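Local coordinates for Oxidored_FMN domain-containing protein ([Pseudomonas] geniculata N1, PDB 6L6J) that probably oxidises the amine 6-hydroxypseudooxynicotine, using FMN and a [4Fe-4S] cluster as redox cofactors, at residues M1-V13 and F328-D340. Numbering follows the deposited sequence.
Sequences MRDPRYDILFEPV and FLPNKIDAGLQDD
I333 CG2 is the bump that fills the hollow between Y6 and F10, lying 3.7 Å from Y6 CB and 3.6 Å from F10 CE2. It stands anti to the backbone N, while CG1 (chi1 -67°) carries CD1 past this hollow to L9 CD1. The F10 ring in turn slots against the helix 329-334: its rim meets I333 CG2 and P330 O, and one face lies under the D334 carboxylate, with the two planes 26° apart and OD1 over the ring centre. R2 packs beside it, its guanidinium face over the F10 rim at CD2. R2 grips D334 OD1 side-on with two nitrogens, NE at 2.9 Å and NH2 at 2.6 Å, the oxygen only 5° out of the guanidinium plane, and R2 NH1 reaches D7 OD1 to complete a salt-bridge network. Replacing R2 by alanine would take away the guanidinium and is likely to leave D334 and D7 without their shared cation and bare the rim of the F10 ring at CD2. The contact joins the N-terminal lead-in of the flavin-binding TIM barrel to helix 329-334, the second helix after the eighth barrel strand, 316-319, and F24 of the first barrel strand, 24-26, touches L9, P330 and I333. G336, at positive phi, ends the helix as C-prime residue of a Schellman motif (L337 N to K332 O, G336 N to I333 O); its CA makes a CA-H...O contact of 3.5 Å with M1 O. Beyond it, Q338 turns its amide almost perpendicular to the Y6 ring and sets NE2 at the ring edge, 3.2 Å from CE2, from where it makes a weak bond to D3 OD2. A water bridges I333 O and Q338 OE1, with a weak bond from D3 N.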
loop_
_atom_site.group_PDB
_atom_site.type_symbol
_atom_site.label_atom_id
_atom_site.label_comp_id
_atom_site.label_asym_id
_atom_site.label_seq_id
_atom_site.Cartn_x
_atom_site.Cartn_y
_atom_site.Cartn_z
ATOM N N MET A 1 -6.578 23.016 -22.631
ATOM C CA MET A 1 -7.199 22.670 -21.308
ATOM C C MET A 1 -6.114 22.599 -20.215
ATOM O O MET A 1 -6.384 23.099 -19.120
ATOM C CB MET A 1 -7.990 21.355 -21.388
ATOM C CG MET A 1 -9.444 21.513 -21.865
ATOM S SD MET A 1 -10.545 22.303 -20.621
ATOM C CE MET A 1 -12.178 21.830 -21.192
ATOM N N ARG A 2 -4.929 22.048 -20.514
ATOM C CA ARG A 2 -3.782 21.894 -19.562
ATOM C C ARG A 2 -3.187 23.250 -19.181
ATOM O O ARG A 2 -2.681 23.935 -20.083
ATOM C CB ARG A 2 -2.655 21.066 -20.190
ATOM C CG ARG A 2 -1.406 20.912 -19.331
ATOM C CD ARG A 2 -0.139 20.798 -20.165
ATOM N NE ARG A 2 -0.086 19.584 -20.967
ATOM C CZ ARG A 2 0.821 19.304 -21.904
ATOM N NH1 ARG A 2 1.794 20.151 -22.202
ATOM N NH2 ARG A 2 0.765 18.148 -22.524
ATOM N N ASP A 3 -3.172 23.576 -17.884
ATOM C CA ASP A 3 -2.442 24.740 -17.315
ATOM C C ASP A 3 -0.957 24.619 -17.671
ATOM O O ASP A 3 -0.354 23.578 -17.450
ATOM C CB ASP A 3 -2.678 24.836 -15.811
ATOM C CG ASP A 3 -4.094 25.269 -15.462
ATOM O OD1 ASP A 3 -4.381 26.481 -15.565
ATOM O OD2 ASP A 3 -4.902 24.395 -15.098
ATOM N N PRO A 4 -0.324 25.645 -18.299
ATOM C CA PRO A 4 1.033 25.509 -18.837
ATOM C C PRO A 4 2.142 25.405 -17.780
ATOM O O PRO A 4 3.255 25.106 -18.174
ATOM C CB PRO A 4 1.269 26.785 -19.671
ATOM C CG PRO A 4 -0.101 27.386 -19.844
ATOM C CD PRO A 4 -0.890 26.970 -18.614
ATOM N N ARG A 5 1.829 25.618 -16.495
ATOM C CA ARG A 5 2.789 25.383 -15.372
ATOM C C ARG A 5 3.203 23.895 -15.358
ATOM O O ARG A 5 4.306 23.592 -14.873
ATOM C CB ARG A 5 2.230 25.887 -14.025
ATOM C CG ARG A 5 1.091 25.074 -13.416
ATOM C CD ARG A 5 0.392 25.769 -12.251
ATOM N NE ARG A 5 -0.802 26.532 -12.636
ATOM C CZ ARG A 5 -2.030 26.390 -12.121
ATOM N NH1 ARG A 5 -2.290 25.506 -11.177
ATOM N NH2 ARG A 5 -3.022 27.139 -12.558
ATOM N N TYR A 6 2.387 23.004 -15.935
ATOM C CA TYR A 6 2.655 21.545 -15.958
ATOM C C TYR A 6 3.272 21.109 -17.287
ATOM O O TYR A 6 3.604 19.900 -17.375
ATOM C CB TYR A 6 1.390 20.763 -15.602
ATOM C CG TYR A 6 0.767 21.274 -14.335
ATOM C CD1 TYR A 6 1.470 21.285 -13.149
ATOM C CD2 TYR A 6 -0.522 21.775 -14.329
ATOM C CE1 TYR A 6 0.909 21.798 -11.987
ATOM C CE2 TYR A 6 -1.107 22.275 -13.175
ATOM C CZ TYR A 6 -0.383 22.304 -11.999
ATOM O OH TYR A 6 -0.966 22.804 -10.862
ATOM N N ASP A 7 3.461 22.020 -18.244
ATOM C CA ASP A 7 4.062 21.687 -19.566
ATOM C C ASP A 7 5.314 20.821 -19.348
ATOM O O ASP A 7 5.484 19.828 -20.096
ATOM C CB ASP A 7 4.415 22.946 -20.376
ATOM C CG ASP A 7 3.250 23.658 -21.063
ATOM O OD1 ASP A 7 2.114 23.181 -20.967
ATOM O OD2 ASP A 7 3.487 24.721 -21.674
ATOM N N ILE A 8 6.147 21.188 -18.364
ATOM C CA ILE A 8 7.474 20.556 -18.051
ATOM C C ILE A 8 7.316 19.062 -17.694
ATOM O O ILE A 8 8.233 18.247 -18.005
ATOM C CB ILE A 8 8.198 21.327 -16.923
ATOM C CG1 ILE A 8 9.530 20.671 -16.551
ATOM C CG2 ILE A 8 7.305 21.484 -15.699
ATOM C CD1 ILE A 8 10.588 21.648 -16.108
ATOM N N LEU A 9 6.202 18.691 -17.068
ATOM C CA LEU A 9 5.927 17.281 -16.685
ATOM C C LEU A 9 5.725 16.389 -17.923
ATOM O O LEU A 9 5.876 15.158 -17.746
ATOM C CB LEU A 9 4.667 17.238 -15.820
ATOM C CG LEU A 9 4.773 17.879 -14.454
ATOM C CD1 LEU A 9 3.574 17.486 -13.625
ATOM C CD2 LEU A 9 6.074 17.491 -13.764
ATOM N N PHE A 10 5.406 16.972 -19.088
ATOM C CA PHE A 10 5.062 16.267 -20.354
ATOM C C PHE A 10 6.178 16.352 -21.400
ATOM O O PHE A 10 5.988 15.841 -22.500
ATOM C CB PHE A 10 3.759 16.825 -20.922
ATOM C CG PHE A 10 2.583 16.491 -20.046
ATOM C CD1 PHE A 10 1.946 15.251 -20.152
ATOM C CD2 PHE A 10 2.153 17.381 -19.066
ATOM C CE1 PHE A 10 0.878 14.935 -19.320
ATOM C CE2 PHE A 10 1.076 17.062 -18.246
ATOM C CZ PHE A 10 0.445 15.842 -18.366
ATOM N N GLU A 11 7.328 16.926 -21.075
ATOM C CA GLU A 11 8.463 16.954 -22.033
ATOM C C GLU A 11 8.980 15.525 -22.127
ATOM O O GLU A 11 9.048 14.859 -21.102
ATOM C CB GLU A 11 9.578 17.901 -21.579
ATOM C CG GLU A 11 9.087 19.284 -21.213
ATOM C CD GLU A 11 10.181 20.273 -20.864
ATOM O OE1 GLU A 11 11.389 19.925 -20.975
ATOM O OE2 GLU A 11 9.819 21.388 -20.486
ATOM N N PRO A 12 9.338 15.010 -23.321
ATOM C CA PRO A 12 10.005 13.717 -23.422
ATOM C C PRO A 12 11.388 13.743 -22.757
ATOM O O PRO A 12 11.934 14.821 -22.615
ATOM C CB PRO A 12 10.114 13.448 -24.936
ATOM C CG PRO A 12 9.079 14.368 -25.551
ATOM C CD PRO A 12 9.076 15.590 -24.646
ATOM N N VAL A 13 11.878 12.568 -22.342
ATOM C CA VAL A 13 13.202 12.399 -21.677
ATOM C C VAL A 13 13.928 11.221 -22.318
ATOM O O VAL A 13 13.387 10.123 -22.262
ATOM C CB VAL A 13 13.086 12.203 -20.153
ATOM C CG1 VAL A 13 14.425 11.848 -19.533
ATOM C CG2 VAL A 13 12.484 13.416 -19.455
ATOM N N PHE A 328 -4.768 7.250 -13.726
ATOM C CA PHE A 328 -5.104 8.306 -14.718
ATOM C C PHE A 328 -4.523 9.662 -14.293
ATOM O O PHE A 328 -4.746 10.632 -15.031
ATOM C CB PHE A 328 -6.609 8.295 -14.995
ATOM C CG PHE A 328 -6.973 7.329 -16.107
ATOM C CD1 PHE A 328 -6.777 5.964 -15.962
ATOM C CD2 PHE A 328 -7.450 7.784 -17.324
ATOM C CE1 PHE A 328 -7.041 5.080 -16.998
ATOM C CE2 PHE A 328 -7.735 6.902 -18.355
ATOM C CZ PHE A 328 -7.525 5.547 -18.195
ATOM N N LEU A 329 -3.735 9.717 -13.212
ATOM C CA LEU A 329 -3.133 10.980 -12.703
ATOM C C LEU A 329 -2.540 11.767 -13.887
ATOM O O LEU A 329 -2.889 12.942 -14.071
ATOM C CB LEU A 329 -2.121 10.663 -11.588
ATOM C CG LEU A 329 -1.245 11.822 -11.101
ATOM C CD1 LEU A 329 -1.044 11.753 -9.588
ATOM C CD2 LEU A 329 0.104 11.841 -11.803
ATOM N N PRO A 330 -1.663 11.175 -14.743
ATOM C CA PRO A 330 -1.136 11.880 -15.910
ATOM C C PRO A 330 -2.172 12.461 -16.886
ATOM O O PRO A 330 -2.003 13.585 -17.323
ATOM C CB PRO A 330 -0.301 10.828 -16.643
ATOM C CG PRO A 330 0.100 9.839 -15.565
ATOM C CD PRO A 330 -1.042 9.853 -14.569
ATOM N N ASN A 331 -3.210 11.705 -17.241
ATOM C CA ASN A 331 -4.181 12.157 -18.278
ATOM C C ASN A 331 -5.041 13.294 -17.722
ATOM O O ASN A 331 -5.485 14.137 -18.539
ATOM C CB ASN A 331 -5.025 11.016 -18.835
ATOM C CG ASN A 331 -4.259 10.218 -19.872
ATOM O OD1 ASN A 331 -3.099 10.514 -20.172
ATOM N ND2 ASN A 331 -4.885 9.179 -20.392
ATOM N N LYS A 332 -5.223 13.363 -16.398
ATOM C CA LYS A 332 -6.073 14.403 -15.764
ATOM C C LYS A 332 -5.335 15.755 -15.723
ATOM O O LYS A 332 -5.965 16.786 -16.032
ATOM C CB LYS A 332 -6.516 13.928 -14.383
ATOM C CG LYS A 332 -7.092 12.533 -14.370
ATOM C CD LYS A 332 -8.165 12.326 -13.343
ATOM C CE LYS A 332 -8.267 10.867 -12.948
ATOM N NZ LYS A 332 -9.256 10.645 -11.866
ATOM N N ILE A 333 -4.056 15.766 -15.333
ATOM C CA ILE A 333 -3.183 16.983 -15.376
ATOM C C ILE A 333 -3.229 17.511 -16.815
ATOM O O ILE A 333 -3.606 18.698 -17.027
ATOM C CB ILE A 333 -1.739 16.678 -14.927
ATOM C CG1 ILE A 333 -1.662 16.313 -13.446
ATOM C CG2 ILE A 333 -0.799 17.838 -15.252
ATOM C CD1 ILE A 333 -0.339 15.682 -13.032
ATOM N N ASP A 334 -2.949 16.617 -17.767
ATOM C CA ASP A 334 -2.922 16.920 -19.229
ATOM C C ASP A 334 -4.259 17.507 -19.730
ATOM O O ASP A 334 -4.241 18.189 -20.744
ATOM C CB ASP A 334 -2.557 15.672 -20.032
ATOM C CG ASP A 334 -1.989 15.968 -21.403
ATOM O OD1 ASP A 334 -1.481 17.106 -21.618
ATOM O OD2 ASP A 334 -2.059 15.063 -22.244
ATOM N N ALA A 335 -5.375 17.262 -19.049
ATOM C CA ALA A 335 -6.711 17.789 -19.411
ATOM C C ALA A 335 -7.088 19.013 -18.558
ATOM O O ALA A 335 -8.269 19.449 -18.663
ATOM C CB ALA A 335 -7.725 16.685 -19.242
ATOM N N GLY A 336 -6.166 19.538 -17.733
ATOM C CA GLY A 336 -6.462 20.596 -16.744
ATOM C C GLY A 336 -7.400 20.118 -15.637
ATOM O O GLY A 336 -8.103 20.948 -15.034
ATOM N N LEU A 337 -7.398 18.818 -15.336
ATOM C CA LEU A 337 -8.359 18.199 -14.382
ATOM C C LEU A 337 -7.640 17.639 -13.141
ATOM O O LEU A 337 -8.148 16.650 -12.565
ATOM C CB LEU A 337 -9.149 17.127 -15.139
ATOM C CG LEU A 337 -10.038 17.654 -16.274
ATOM C CD1 LEU A 337 -11.005 16.579 -16.769
ATOM C CD2 LEU A 337 -10.810 18.891 -15.842
ATOM N N GLN A 338 -6.558 18.300 -12.705
ATOM C CA GLN A 338 -5.766 17.987 -11.480
ATOM C C GLN A 338 -6.649 18.036 -10.223
ATOM O O GLN A 338 -6.344 17.301 -9.250
ATOM C CB GLN A 338 -4.571 18.931 -11.338
ATOM C CG GLN A 338 -4.931 20.421 -11.322
ATOM C CD GLN A 338 -4.705 21.093 -12.650
ATOM O OE1 GLN A 338 -4.921 20.505 -13.716
ATOM N NE2 GLN A 338 -4.242 22.326 -12.597
ATOM N N ASP A 339 -7.718 18.825 -10.227
ATOM C CA ASP A 339 -8.702 18.854 -9.104
ATOM C C ASP A 339 -9.298 17.453 -8.871
ATOM O O ASP A 339 -9.603 17.142 -7.702
ATOM C CB ASP A 339 -9.819 19.874 -9.338
ATOM C CG ASP A 339 -9.427 21.293 -8.957
ATOM O OD1 ASP A 339 -9.079 21.497 -7.778
ATOM O OD2 ASP A 339 -9.451 22.190 -9.843
ATOM N N ASP A 340 -9.431 16.648 -9.937
ATOM C CA ASP A 340 -10.098 15.316 -9.936
ATOM C C ASP A 340 -9.106 14.189 -9.613
ATOM O O ASP A 340 -9.525 13.024 -9.683
ATOM C CB ASP A 340 -10.736 15.010 -11.301
ATOM C CG ASP A 340 -11.777 16.012 -11.764
ATOM O OD1 ASP A 340 -12.330 16.727 -10.895
ATOM O OD2 ASP A 340 -12.023 16.078 -12.997
HETATM O O HOH W 1 -3.132 21.060 -15.923
#